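Local coordinates for protein aromatic-amino-acid transaminase TyrB (Burkholderia cenocepacia K56-2Valvano, PDB 4WD2) that probably transfers amino groups between aromatic amino acids and 2-oxo acids, using a pyridoxal phosphate cofactor held as a Schiff base on an active-site lysine, at residues G78-Y82 with A299-A303; L89-H95 with V236-R241; R102-T108 with G264-C270; Y222-A227 with R353-T357. All blocks are in the same frame, centred on the assembly; numbering follows the deposited sequence.

Contact 1. Residues G78-Y82 with A299-A303; sequences GLAAY and AKVVA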
loop_
_atom_site.group_PDB
_atom_site.type_symbol
_atom_site.label_atom_id
_atom_site.label_comp_id
_atom_site.label_asym_id
_atom_site.label_seq_id
_atom_site.Cartn_x
_atom_site.Cartn_y
_atom_site.Cartn_z
ATOM N N GLY A 78 -5.014 -1.403 10.479
ATOM C CA GLY A 78 -6.160 -0.733 9.892
ATOM C C GLY A 78 -7.312 -0.482 10.844
ATOM O O GLY A 78 -7.193 -0.640 12.062
ATOM N N LEU A 79 -8.440 -0.087 10.265
ATOM C CA LEU A 79 -9.642 0.275 11.012
ATOM C C LEU A 79 -10.269 -0.923 11.734
ATOM O O LEU A 79 -10.543 -1.952 11.114
ATOM C CB LEU A 79 -10.656 0.908 10.054
ATOM C CG LEU A 79 -11.754 1.819 10.598
ATOM C CD1 LEU A 79 -11.140 3.064 11.217
ATOM C CD2 LEU A 79 -12.732 2.190 9.479
ATOM N N ALA A 80 -10.511 -0.775 13.035
ATOM C CA ALA A 80 -11.028 -1.862 13.859
ATOM C C ALA A 80 -12.388 -2.358 13.385
ATOM O O ALA A 80 -12.634 -3.564 13.350
ATOM C CB ALA A 80 -11.112 -1.428 15.320
ATOM N N ALA A 81 -13.272 -1.425 13.038
ATOM C CA ALA A 81 -14.608 -1.765 12.564
ATOM C C ALA A 81 -14.548 -2.516 11.234
ATOM O O ALA A 81 -15.308 -3.462 11.015
ATOM C CB ALA A 81 -15.461 -0.510 12.430
ATOM N N TYR A 82 -13.638 -2.100 10.357
ATOM C CA TYR A 82 -13.405 -2.787 9.083
ATOM C C TYR A 82 -12.949 -4.234 9.298
ATOM O O TYR A 82 -13.526 -5.163 8.726
ATOM C CB TYR A 82 -12.363 -2.023 8.259
ATOM C CG TYR A 82 -11.967 -2.623 6.917
ATOM C CD1 TYR A 82 -10.958 -3.581 6.823
ATOM C CD2 TYR A 82 -12.557 -2.183 5.737
ATOM C CE1 TYR A 82 -10.574 -4.103 5.594
ATOM C CE2 TYR A 82 -12.178 -2.697 4.507
ATOM C CZ TYR A 82 -11.185 -3.652 4.441
ATOM O OH TYR A 82 -10.810 -4.155 3.216
ATOM N N ALA A 299 -11.750 1.922 3.156
ATOM C CA ALA A 299 -12.114 1.106 4.312
ATOM C C ALA A 299 -13.350 1.654 5.047
ATOM O O ALA A 299 -14.175 0.887 5.543
ATOM C CB ALA A 299 -10.938 0.993 5.269
ATOM N N LYS A 300 -13.470 2.977 5.122
ATOM C CA LYS A 300 -14.659 3.606 5.690
ATOM C C LYS A 300 -15.898 3.248 4.884
ATOM O O LYS A 300 -16.947 2.971 5.454
ATOM C CB LYS A 300 -14.507 5.129 5.748
ATOM C CG LYS A 300 -13.606 5.645 6.862
ATOM C CD LYS A 300 -14.197 5.418 8.251
ATOM C CE LYS A 300 -13.542 6.336 9.279
ATOM N NZ LYS A 300 -13.870 5.966 10.691
ATOM N N VAL A 301 -15.772 3.260 3.557
ATOM C CA VAL A 301 -16.885 2.917 2.673
ATOM C C VAL A 301 -17.310 1.472 2.890
ATOM O O VAL A 301 -18.493 1.185 3.092
ATOM C CB VAL A 301 -16.530 3.118 1.176
ATOM C CG1 VAL A 301 -17.617 2.528 0.286
ATOM C CG2 VAL A 301 -16.329 4.592 0.860
ATOM N N VAL A 302 -16.341 0.564 2.846
ATOM C CA VAL A 302 -16.621 -0.851 3.036
ATOM C C VAL A 302 -17.207 -1.121 4.423
ATOM O O VAL A 302 -18.201 -1.838 4.549
ATOM C CB VAL A 302 -15.351 -1.706 2.827
ATOM C CG1 VAL A 302 -15.569 -3.128 3.332
ATOM C CG2 VAL A 302 -14.947 -1.702 1.351
ATOM N N ALA A 303 -16.604 -0.544 5.459
ATOM C CA ALA A 303 -17.104 -0.731 6.821
ATOM C C ALA A 303 -18.526 -0.181 6.982
ATOM O O ALA A 303 -19.351 -0.770 7.683
ATOM C CB ALA A 303 -16.168 -0.079 7.826
#

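Contact 2. Residues L89-H95 with V236-R241; sequences LVFGADH and VRELAR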
loop_
_atom_site.group_PDB
_atom_site.type_symbol
_atom_site.label_atom_id
_atom_site.label_comp_id
_atom_site.label_asym_id
_atom_site.label_seq_id
_atom_site.Cartn_x
_atom_site.Cartn_y
_atom_site.Cartn_z
ATOM N N LEU A 89 -17.716 -11.283 7.624
ATOM C CA LEU A 89 -18.154 -11.563 6.261
ATOM C C LEU A 89 -17.508 -12.825 5.708
ATOM O O LEU A 89 -18.170 -13.650 5.083
ATOM C CB LEU A 89 -17.831 -10.380 5.345
ATOM C CG LEU A 89 -18.015 -10.620 3.847
ATOM C CD1 LEU A 89 -19.484 -10.824 3.492
ATOM C CD2 LEU A 89 -17.435 -9.450 3.068
ATOM N N VAL A 90 -16.207 -12.970 5.938
ATOM C CA VAL A 90 -15.454 -14.088 5.381
ATOM C C VAL A 90 -15.753 -15.423 6.066
ATOM O O VAL A 90 -15.958 -16.430 5.392
ATOM C CB VAL A 90 -13.940 -13.825 5.448
ATOM C CG1 VAL A 90 -13.153 -15.078 5.051
ATOM C CG2 VAL A 90 -13.570 -12.665 4.542
ATOM N N PHE A 91 -15.777 -15.436 7.396
ATOM C CA PHE A 91 -15.910 -16.695 8.131
ATOM C C PHE A 91 -17.340 -16.975 8.579
ATOM O O PHE A 91 -17.663 -18.097 8.981
ATOM C CB PHE A 91 -14.983 -16.703 9.353
ATOM C CG PHE A 91 -13.519 -16.658 9.005
ATOM C CD1 PHE A 91 -12.864 -15.445 8.849
ATOM C CD2 PHE A 91 -12.797 -17.829 8.839
ATOM C CE1 PHE A 91 -11.522 -15.398 8.521
ATOM C CE2 PHE A 91 -11.445 -17.787 8.516
ATOM C CZ PHE A 91 -10.811 -16.571 8.353
ATOM N N GLY A 92 -18.191 -15.959 8.507
ATOM C CA GLY A 92 -19.525 -16.049 9.063
ATOM C C GLY A 92 -19.483 -15.556 10.493
ATOM O O GLY A 92 -18.560 -15.890 11.247
ATOM N N ALA A 93 -20.478 -14.754 10.862
ATOM C CA ALA A 93 -20.583 -14.185 12.201
ATOM C C ALA A 93 -20.484 -15.233 13.303
ATOM O O ALA A 93 -19.880 -14.983 14.349
ATOM C CB ALA A 93 -21.902 -13.412 12.340
ATOM N N ASP A 94 -21.077 -16.402 13.072
ATOM C CA ASP A 94 -21.169 -17.424 14.112
ATOM C C ASP A 94 -20.009 -18.424 14.100
ATOM O O ASP A 94 -20.078 -19.467 14.762
ATOM C CB ASP A 94 -22.496 -18.183 13.982
ATOM C CG ASP A 94 -22.572 -19.041 12.717
ATOM O OD1 ASP A 94 -21.740 -18.860 11.803
ATOM O OD2 ASP A 94 -23.477 -19.902 12.640
ATOM N N HIS A 95 -18.953 -18.127 13.348
ATOM C CA HIS A 95 -17.881 -19.102 13.203
ATOM C C HIS A 95 -17.178 -19.319 14.539
ATOM O O HIS A 95 -16.857 -18.355 15.226
ATOM C CB HIS A 95 -16.877 -18.673 12.140
ATOM C CG HIS A 95 -16.044 -19.802 11.634
ATOM N ND1 HIS A 95 -15.090 -20.431 12.413
ATOM C CD2 HIS A 95 -16.035 -20.443 10.442
ATOM C CE1 HIS A 95 -14.528 -21.399 11.717
ATOM N NE2 HIS A 95 -15.080 -21.425 10.514
ATOM N N VAL A 236 -12.666 -21.800 3.189
ATOM C CA VAL A 236 -12.103 -21.045 4.295
ATOM C C VAL A 236 -12.760 -21.442 5.615
ATOM O O VAL A 236 -12.078 -21.702 6.607
ATOM C CB VAL A 236 -12.266 -19.521 4.063
ATOM C CG1 VAL A 236 -11.903 -18.751 5.302
ATOM C CG2 VAL A 236 -11.403 -19.069 2.885
ATOM N N ARG A 237 -14.088 -21.497 5.616
ATOM C CA ARG A 237 -14.841 -21.778 6.831
ATOM C C ARG A 237 -14.631 -23.220 7.298
ATOM O O ARG A 237 -14.541 -23.476 8.499
ATOM C CB ARG A 237 -16.331 -21.481 6.611
ATOM C CG ARG A 237 -16.600 -20.023 6.276
ATOM C CD ARG A 237 -18.096 -19.680 6.152
ATOM N NE ARG A 237 -18.260 -18.288 5.734
ATOM C CZ ARG A 237 -19.426 -17.678 5.533
ATOM N NH1 ARG A 237 -20.563 -18.322 5.715
ATOM N NH2 ARG A 237 -19.450 -16.414 5.147
ATOM N N GLU A 238 -14.539 -24.159 6.356
ATOM C CA GLU A 238 -14.319 -25.560 6.716
ATOM C C GLU A 238 -12.885 -25.809 7.214
ATOM O O GLU A 238 -12.682 -26.566 8.163
ATOM C CB GLU A 238 -14.649 -26.478 5.531
ATOM C CG GLU A 238 -14.566 -27.971 5.837
ATOM C CD GLU A 238 -15.615 -28.446 6.842
ATOM O OE1 GLU A 238 -16.499 -27.655 7.227
ATOM O OE2 GLU A 238 -15.558 -29.625 7.252
ATOM N N LEU A 239 -11.897 -25.164 6.593
ATOM C CA LEU A 239 -10.521 -25.222 7.100
ATOM C C LEU A 239 -10.448 -24.721 8.543
ATOM O O LEU A 239 -9.836 -25.357 9.411
ATOM C CB LEU A 239 -9.579 -24.397 6.214
ATOM C CG LEU A 239 -8.987 -25.055 4.964
ATOM C CD1 LEU A 239 -8.503 -24.008 3.974
ATOM C CD2 LEU A 239 -7.840 -25.998 5.330
ATOM N N ALA A 240 -11.096 -23.588 8.798
ATOM C CA ALA A 240 -11.094 -22.984 10.125
ATOM C C ALA A 240 -11.892 -23.792 11.159
ATOM O O ALA A 240 -11.483 -23.885 12.319
ATOM C CB ALA A 240 -11.622 -21.554 10.047
ATOM N N ARG A 241 -13.019 -24.376 10.760
ATOM C CA ARG A 241 -13.776 -25.224 11.682
ATOM C C ARG A 241 -12.955 -26.437 12.124
ATOM O O ARG A 241 -13.118 -26.948 13.236
ATOM C CB ARG A 241 -15.089 -25.695 11.046
ATOM C CG ARG A 241 -16.256 -24.707 11.174
ATOM C CD ARG A 241 -17.568 -25.339 10.707
ATOM N NE ARG A 241 -17.553 -25.686 9.284
ATOM C CZ ARG A 241 -17.982 -24.884 8.307
ATOM N NH1 ARG A 241 -18.458 -23.678 8.591
ATOM N NH2 ARG A 241 -17.932 -25.287 7.041
#

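Contact 3. Residues R102-T108 with G264-C270; sequences RIATLQT and GGLSVVC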
loop_
_atom_site.group_PDB
_atom_site.type_symbol
_atom_site.label_atom_id
_atom_site.label_comp_id
_atom_site.label_asym_id
_atom_site.label_seq_id
_atom_site.Cartn_x
_atom_site.Cartn_y
_atom_site.Cartn_z
ATOM N N ARG A 102 -9.362 -17.081 17.537
ATOM C CA ARG A 102 -8.273 -17.782 16.861
ATOM C C ARG A 102 -7.894 -17.179 15.514
ATOM O O ARG A 102 -7.040 -17.722 14.817
ATOM C CB ARG A 102 -8.643 -19.248 16.646
ATOM C CG ARG A 102 -8.687 -20.082 17.906
ATOM C CD ARG A 102 -8.819 -21.561 17.568
ATOM N NE ARG A 102 -10.162 -21.922 17.107
ATOM C CZ ARG A 102 -11.092 -22.478 17.883
ATOM N NH1 ARG A 102 -10.824 -22.737 19.159
ATOM N NH2 ARG A 102 -12.289 -22.779 17.386
ATOM N N ILE A 103 -8.528 -16.070 15.140
ATOM C CA ILE A 103 -8.284 -15.459 13.831
ATOM C C ILE A 103 -7.678 -14.065 13.935
ATOM O O ILE A 103 -8.292 -13.164 14.492
ATOM C CB ILE A 103 -9.582 -15.337 13.006
ATOM C CG1 ILE A 103 -10.308 -16.676 12.902
ATOM C CG2 ILE A 103 -9.281 -14.809 11.608
ATOM C CD1 ILE A 103 -11.661 -16.548 12.230
ATOM N N ALA A 104 -6.476 -13.888 13.398
ATOM C CA ALA A 104 -5.893 -12.556 13.280
ATOM C C ALA A 104 -6.288 -11.943 11.941
ATOM O O ALA A 104 -5.939 -12.480 10.894
ATOM C CB ALA A 104 -4.362 -12.613 13.418
ATOM N N THR A 105 -7.018 -10.828 11.979
ATOM C CA THR A 105 -7.445 -10.134 10.760
ATOM C C THR A 105 -6.960 -8.679 10.703
ATOM O O THR A 105 -7.064 -7.937 11.687
ATOM C CB THR A 105 -8.982 -10.139 10.621
ATOM O OG1 THR A 105 -9.448 -11.486 10.516
ATOM C CG2 THR A 105 -9.420 -9.363 9.379
ATOM N N LEU A 106 -6.422 -8.282 9.553
ATOM C CA LEU A 106 -6.070 -6.885 9.317
ATOM C C LEU A 106 -6.508 -6.402 7.937
ATOM O O LEU A 106 -6.702 -7.192 7.006
ATOM C CB LEU A 106 -4.560 -6.663 9.478
ATOM C CG LEU A 106 -3.638 -7.249 8.406
ATOM C CD1 LEU A 106 -2.406 -6.374 8.231
ATOM C CD2 LEU A 106 -3.236 -8.671 8.766
ATOM N N GLN A 107 -6.651 -5.087 7.827
ATOM C CA GLN A 107 -6.964 -4.406 6.582
ATOM C C GLN A 107 -5.745 -4.379 5.668
ATOM O O GLN A 107 -4.628 -4.143 6.122
ATOM C CB GLN A 107 -7.444 -2.986 6.878
ATOM C CG GLN A 107 -7.654 -2.098 5.670
ATOM C CD GLN A 107 -7.837 -0.647 6.071
ATOM O OE1 GLN A 107 -8.216 -0.353 7.203
ATOM N NE2 GLN A 107 -7.554 0.269 5.146
ATOM N N THR A 108 -5.957 -4.632 4.381
ATOM C CA THR A 108 -4.850 -4.692 3.427
ATOM C C THR A 108 -5.139 -3.891 2.164
ATOM O O THR A 108 -6.277 -3.469 1.921
ATOM C CB THR A 108 -4.521 -6.151 3.013
ATOM O OG1 THR A 108 -5.625 -6.704 2.288
ATOM C CG2 THR A 108 -4.229 -7.016 4.240
ATOM N N GLY A 264 -8.944 -4.770 0.858
ATOM C CA GLY A 264 -8.970 -6.205 1.035
ATOM C C GLY A 264 -8.700 -6.567 2.477
ATOM O O GLY A 264 -8.583 -5.683 3.332
ATOM N N GLY A 265 -8.613 -7.864 2.760
ATOM C CA GLY A 265 -8.261 -8.313 4.092
ATOM C C GLY A 265 -7.285 -9.473 4.083
ATOM O O GLY A 265 -7.183 -10.215 3.103
ATOM N N LEU A 266 -6.551 -9.616 5.178
ATOM C CA LEU A 266 -5.750 -10.805 5.413
ATOM C C LEU A 266 -6.157 -11.397 6.752
ATOM O O LEU A 266 -6.157 -10.705 7.768
ATOM C CB LEU A 266 -4.250 -10.488 5.402
ATOM C CG LEU A 266 -3.331 -11.665 5.753
ATOM C CD1 LEU A 266 -3.488 -12.817 4.767
ATOM C CD2 LEU A 266 -1.866 -11.215 5.833
ATOM N N SER A 267 -6.512 -12.678 6.749
ATOM C CA SER A 267 -6.831 -13.375 7.984
ATOM C C SER A 267 -5.956 -14.603 8.136
ATOM O O SER A 267 -5.730 -15.345 7.175
ATOM C CB SER A 267 -8.305 -13.783 8.022
ATOM O OG SER A 267 -9.148 -12.650 8.072
ATOM N N VAL A 268 -5.469 -14.818 9.353
ATOM C CA VAL A 268 -4.721 -16.028 9.662
ATOM C C VAL A 268 -5.406 -16.764 10.815
ATOM O O VAL A 268 -5.667 -16.175 11.868
ATOM C CB VAL A 268 -3.254 -15.709 10.011
ATOM C CG1 VAL A 268 -2.464 -16.991 10.235
ATOM C CG2 VAL A 268 -2.619 -14.884 8.901
ATOM N N VAL A 269 -5.715 -18.041 10.595
ATOM C CA VAL A 269 -6.371 -18.875 11.597
ATOM C C VAL A 269 -5.326 -19.647 12.384
ATOM O O VAL A 269 -4.559 -20.415 11.805
ATOM C CB VAL A 269 -7.348 -19.865 10.951
ATOM C CG1 VAL A 269 -8.084 -20.668 12.018
ATOM C CG2 VAL A 269 -8.326 -19.137 10.041
ATOM N N CYS A 270 -5.302 -19.454 13.700
ATOM C CA CYS A 270 -4.221 -19.986 14.535
ATOM C C CYS A 270 -4.722 -20.991 15.570
ATOM O O CYS A 270 -5.928 -21.141 15.763
ATOM C CB CYS A 270 -3.489 -18.839 15.237
ATOM S SG CYS A 270 -2.933 -17.537 14.116
#

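Contact 4. Residues Y222-A227 with R353-T357; sequences YQGFGA and RGMFT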
loop_
_atom_site.group_PDB
_atom_site.type_symbol
_atom_site.label_atom_id
_atom_site.label_comp_id
_atom_site.label_asym_id
_atom_site.label_seq_id
_atom_site.Cartn_x
_atom_site.Cartn_y
_atom_site.Cartn_z
ATOM N N TYR A 222 -13.116 -13.363 -5.185
ATOM C CA TYR A 222 -14.445 -13.219 -5.778
ATOM C C TYR A 222 -15.584 -13.717 -4.908
ATOM O O TYR A 222 -16.528 -14.300 -5.436
ATOM C CB TYR A 222 -14.506 -13.958 -7.127
ATOM C CG TYR A 222 -13.429 -13.515 -8.070
ATOM C CD1 TYR A 222 -13.598 -12.386 -8.856
ATOM C CD2 TYR A 222 -12.222 -14.196 -8.138
ATOM C CE1 TYR A 222 -12.605 -11.956 -9.697
ATOM C CE2 TYR A 222 -11.220 -13.771 -8.978
ATOM C CZ TYR A 222 -11.420 -12.652 -9.755
ATOM O OH TYR A 222 -10.431 -12.221 -10.597
ATOM N N GLN A 223 -15.510 -13.509 -3.594
ATOM C CA GLN A 223 -16.602 -13.947 -2.724
ATOM C C GLN A 223 -17.903 -13.282 -3.159
ATOM O O GLN A 223 -18.023 -12.062 -3.136
ATOM C CB GLN A 223 -16.319 -13.633 -1.248
ATOM C CG GLN A 223 -17.317 -14.301 -0.282
ATOM C CD GLN A 223 -17.132 -13.886 1.166
ATOM O OE1 GLN A 223 -16.385 -12.953 1.474
ATOM N NE2 GLN A 223 -17.825 -14.579 2.067
ATOM N N GLY A 224 -18.858 -14.092 -3.588
ATOM C CA GLY A 224 -20.148 -13.590 -4.014
ATOM C C GLY A 224 -20.442 -13.836 -5.477
ATOM O O GLY A 224 -21.590 -13.725 -5.901
ATOM N N PHE A 225 -19.414 -14.188 -6.246
ATOM C CA PHE A 225 -19.564 -14.381 -7.692
ATOM C C PHE A 225 -19.742 -15.825 -8.157
ATOM O O PHE A 225 -19.905 -16.068 -9.349
ATOM C CB PHE A 225 -18.357 -13.799 -8.427
ATOM C CG PHE A 225 -18.362 -12.305 -8.509
ATOM C CD1 PHE A 225 -19.167 -11.653 -9.428
ATOM C CD2 PHE A 225 -17.558 -11.559 -7.679
ATOM C CE1 PHE A 225 -19.167 -10.283 -9.509
ATOM C CE2 PHE A 225 -17.549 -10.186 -7.755
ATOM C CZ PHE A 225 -18.350 -9.546 -8.668
ATOM N N GLY A 226 -19.694 -16.784 -7.242
ATOM C CA GLY A 226 -19.850 -18.179 -7.621
ATOM C C GLY A 226 -21.226 -18.708 -7.265
ATOM O O GLY A 226 -22.041 -18.995 -8.147
ATOM N N ALA A 227 -21.478 -18.837 -5.966
ATOM C CA ALA A 227 -22.750 -19.342 -5.464
ATOM C C ALA A 227 -23.237 -18.548 -4.252
ATOM O O ALA A 227 -23.967 -19.068 -3.407
ATOM C CB ALA A 227 -22.624 -20.816 -5.111
ATOM N N ARG A 353 -16.945 -21.403 -13.400
ATOM C CA ARG A 353 -17.623 -20.429 -12.544
ATOM C C ARG A 353 -16.835 -19.139 -12.333
ATOM O O ARG A 353 -15.609 -19.122 -12.448
ATOM C CB ARG A 353 -17.932 -21.054 -11.179
ATOM C CG ARG A 353 -18.991 -22.138 -11.211
ATOM C CD ARG A 353 -19.539 -22.388 -9.820
ATOM N NE ARG A 353 -18.465 -22.552 -8.846
ATOM C CZ ARG A 353 -18.655 -22.649 -7.534
ATOM N NH1 ARG A 353 -19.885 -22.604 -7.036
ATOM N NH2 ARG A 353 -17.615 -22.795 -6.721
ATOM N N GLY A 354 -17.552 -18.066 -12.011
ATOM C CA GLY A 354 -16.930 -16.783 -11.738
ATOM C C GLY A 354 -16.814 -15.948 -12.992
ATOM O O GLY A 354 -17.564 -16.141 -13.939
ATOM N N MET A 355 -15.858 -15.028 -13.021
ATOM C CA MET A 355 -15.764 -14.120 -14.158
ATOM C C MET A 355 -15.015 -14.694 -15.349
ATOM O O MET A 355 -15.058 -14.117 -16.431
ATOM C CB MET A 355 -15.105 -12.813 -13.736
ATOM C CG MET A 355 -16.031 -11.924 -12.941
ATOM S SD MET A 355 -15.224 -10.387 -12.545
ATOM C CE MET A 355 -15.803 -10.163 -10.869
ATOM N N PHE A 356 -14.336 -15.819 -15.174
ATOM C CA PHE A 356 -13.498 -16.321 -16.259
ATOM C C PHE A 356 -13.876 -17.696 -16.740
ATOM O O PHE A 356 -14.418 -18.507 -15.994
ATOM C CB PHE A 356 -12.034 -16.333 -15.831
ATOM C CG PHE A 356 -11.542 -15.002 -15.362
ATOM C CD1 PHE A 356 -11.308 -13.982 -16.267
ATOM C CD2 PHE A 356 -11.334 -14.760 -14.014
ATOM C CE1 PHE A 356 -10.866 -12.744 -15.840
ATOM C CE2 PHE A 356 -10.898 -13.531 -13.579
ATOM C CZ PHE A 356 -10.659 -12.516 -14.495
ATOM N N THR A 357 -13.576 -17.949 -18.006
ATOM C CA THR A 357 -13.685 -19.282 -18.565
ATOM C C THR A 357 -12.465 -19.556 -19.436
ATOM O O THR A 357 -11.993 -18.678 -20.168
ATOM C CB THR A 357 -15.006 -19.462 -19.360
ATOM O OG1 THR A 357 -15.910 -20.272 -18.595
ATOM C CG2 THR A 357 -14.770 -20.140 -20.719
#

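Contact 1. Residues G78-Y82 with A299-A303
The ring of Y82 carries this junction by packing its CD2-CE2 side on A299 and V302 of the helix turn A299-A303, while L79 closes it on the outer side. Most of the contact is apolar. Y82 CD2 stands 3.6 Å from A299 CB, and Y82 CE2 lies an equal 3.6 Å from V302 CG1, so two neighbouring ring carbons touch two residues one helical turn apart. The ring reaches them because its CG is anti to the backbone N (chi1 178°), which swings the aromatic group across to the other helix although the bond leaving its CA does not aim there. Beside the Y82 backbone, A303 CB rests 4.1 Å from Y82 CA; the small methyl lets the backbones approach to a CA-CA distance of 4.8 Å between Y82 and A303.

The second group of contacts involves the aliphatic part of a lysine. K300 points its first bond away, but bends at chi2 (-68°) and returns, bringing CD to 3.8 Å from L79 CD2, with the two side chains roughly perpendicular.

No polar bond links the two segments. A299 O only abuts the edge of the Y82 ring, near its plane and 3.5 Å from CD2, and as a hydrogen-bond acceptor it serves A303 N within its own helix. Y82 OH is instead bonded to G264 O.

L79 is the N-cap residue of helix 80-91, so the contact joins the start of that helix to helix 297-307. Helix 55-65 packs against K300 and V301, and Q107 of strand 103-108 touches Y82 and A299.

Contact 2. Residues L89-H95 with V236-R241
R237, H95 and F91 have the most surface buried here, and the first two supply the polar bonds. R237 runs extended from CG to NE along the end of helix 80-91 and gives NE to V90 O at 3.0 Å. That bond is nearly straight (170°), and the oxygen lies in the guanidinium plane, although the donor stands above the plane of the carbonyl. A weak bond from NH2 to L89 O adds to it, while G92 N lies over one guanidinium face. D230 takes NH1 in a salt bridge, which helps fix the group's rotation.

H95 returns the link: NE2 donates to R237 O over 2.9 Å at 171°, in the carbonyl plane and on a lone pair. R237 O also accepts R241 N, so two donors share it. The same imidazole brings CE1 to 3.4 Å from A240 CB, and its ND1 caps A97 N.

F91 contributes apolar packing through CE2, 3.4 Å from V236 CG1 and a longer 4.1 Å from A240 CB.

The contact joins the C-terminal end of helix 80-91 and the following turn to helix 234-241, with V90 and V236 packing on strands 215-220 and 246-251, and F91 on strand 264-269.

Contact 3. Residues R102-T108 with G264-C270
R102 O accepts C270 N at 2.7 Å, the first rung of an antiparallel ladder that adds edge strand 103-108 to strand 264-269 in the large mixed sheet of this fold-type I aminotransferase. The strand axes approach to 4.4 Å. R102 also lays CB and CD against C270 O.

I103 opposes V269 as a non-hydrogen-bonded pair, and its CG2 reaches S267 CB. At A104 the pair is hydrogen-bonded in both directions with V268, the shorter bond being V268 N to A104 O at 2.8 Å; V268, on the A104 face, and C270, beyond the strand end, both pack on F10 of the second subunit.

T105 turns to the same face as I103 and donates OG1 to S267 OG at 2.7 Å. This side-chain link spans a non-hydrogen-bonded pair, and Q87 NE2 of helix 80-91 also bonds T105 OG1, so the buried hydroxyl has two partners.

L106 and L266 exchange two backbone bonds, both 3.0 Å. Their side chains lie alongside each other and point the same way, L106 CD2 approaching L266 CB. L106 gets there with CG set between its own N and carbonyl carbon (chi1 71°).

Q107 faces G265; its OE1 takes L79 N, at the start of helix 80-91, and its NE2 bonds Q295 O.

T108 N bonds G264 O at 3.0 Å, and the return bond from G264 N is weak. T108 OG1 bonds G110 O. The T108 and L266 side chains cross at about a right angle, T108 CG2 lying 3.7 Å from L266 CB.

Contact 4. Residues Y222-A227 with R353-T357
M355 drives its terminal methyl onto the F225 ring, and this is the tight part of the contact. CE sits 3.5 Å from the ring centroid and only 15° off the normal, a CH-pi approach over the face; the closest ring atom is F225 CZ at 3.4 Å. SD follows behind, above the same face at a greater distance, in a Met-aromatic contact. The methionine reaches so far because its chain is extended from CA to SD (chi2 -177°) before it bends at chi3.

The same methyl meets Y222 differently, at the ring edge near its plane, with CD1 3.7 Å away. It is thus wedged between a face and an edge. Beyond it, Y222 OH points into the edge of the F356 ring, 3.3 Å from CE2, with the two side chains at about a right angle. That hydroxyl is hydrogen-bonded to O3 of the cofactor-lysine adduct at position 254, so M355 and F356 pack round a residue that contacts the cofactor directly.

A looser but still buried backbone approach brings G354 CA to 3.9 Å from F225 O. On the solvent side, at A227, G226 and R353, the fit slackens: R353 NH1 lies 3.8 Å from A227 CB, obliquely to the guanidinium and with van der Waals character. The charge of R353 is instead paired with D196 through NH2.

The loop 222-227, after strand 215-220, thereby meets the start of strand 356-358, which pairs with strand 382-384. L319, M322 and I326 of helix 309-338 pack on F225, and I326 also on M355.

Overall arrangement
Contacts 1, 2 and 3 gather round helix 80-91 and the edge of the mixed sheet. Contact 1 holds the helix's first turn and contact 2 its last, their centres 19 Å apart, while contact 3 pairs the strands beneath it, its centre 14 Å from contact 1 and 12 Å from contact 2. Contact 3 touches both: L79 N meets Q107 OE1, and F91 packs on I103 and V269. Contact 4 stands 19 to 24 Å from the others, at the cofactor, yet Q223 NE2 reaches L89 O of contact 2. First segments run in numbered order, partners as 236-241, 264-270, 299-303 and 353-357; contact 4 alternates with the others, so its closure overlaps theirs, joining distant parts.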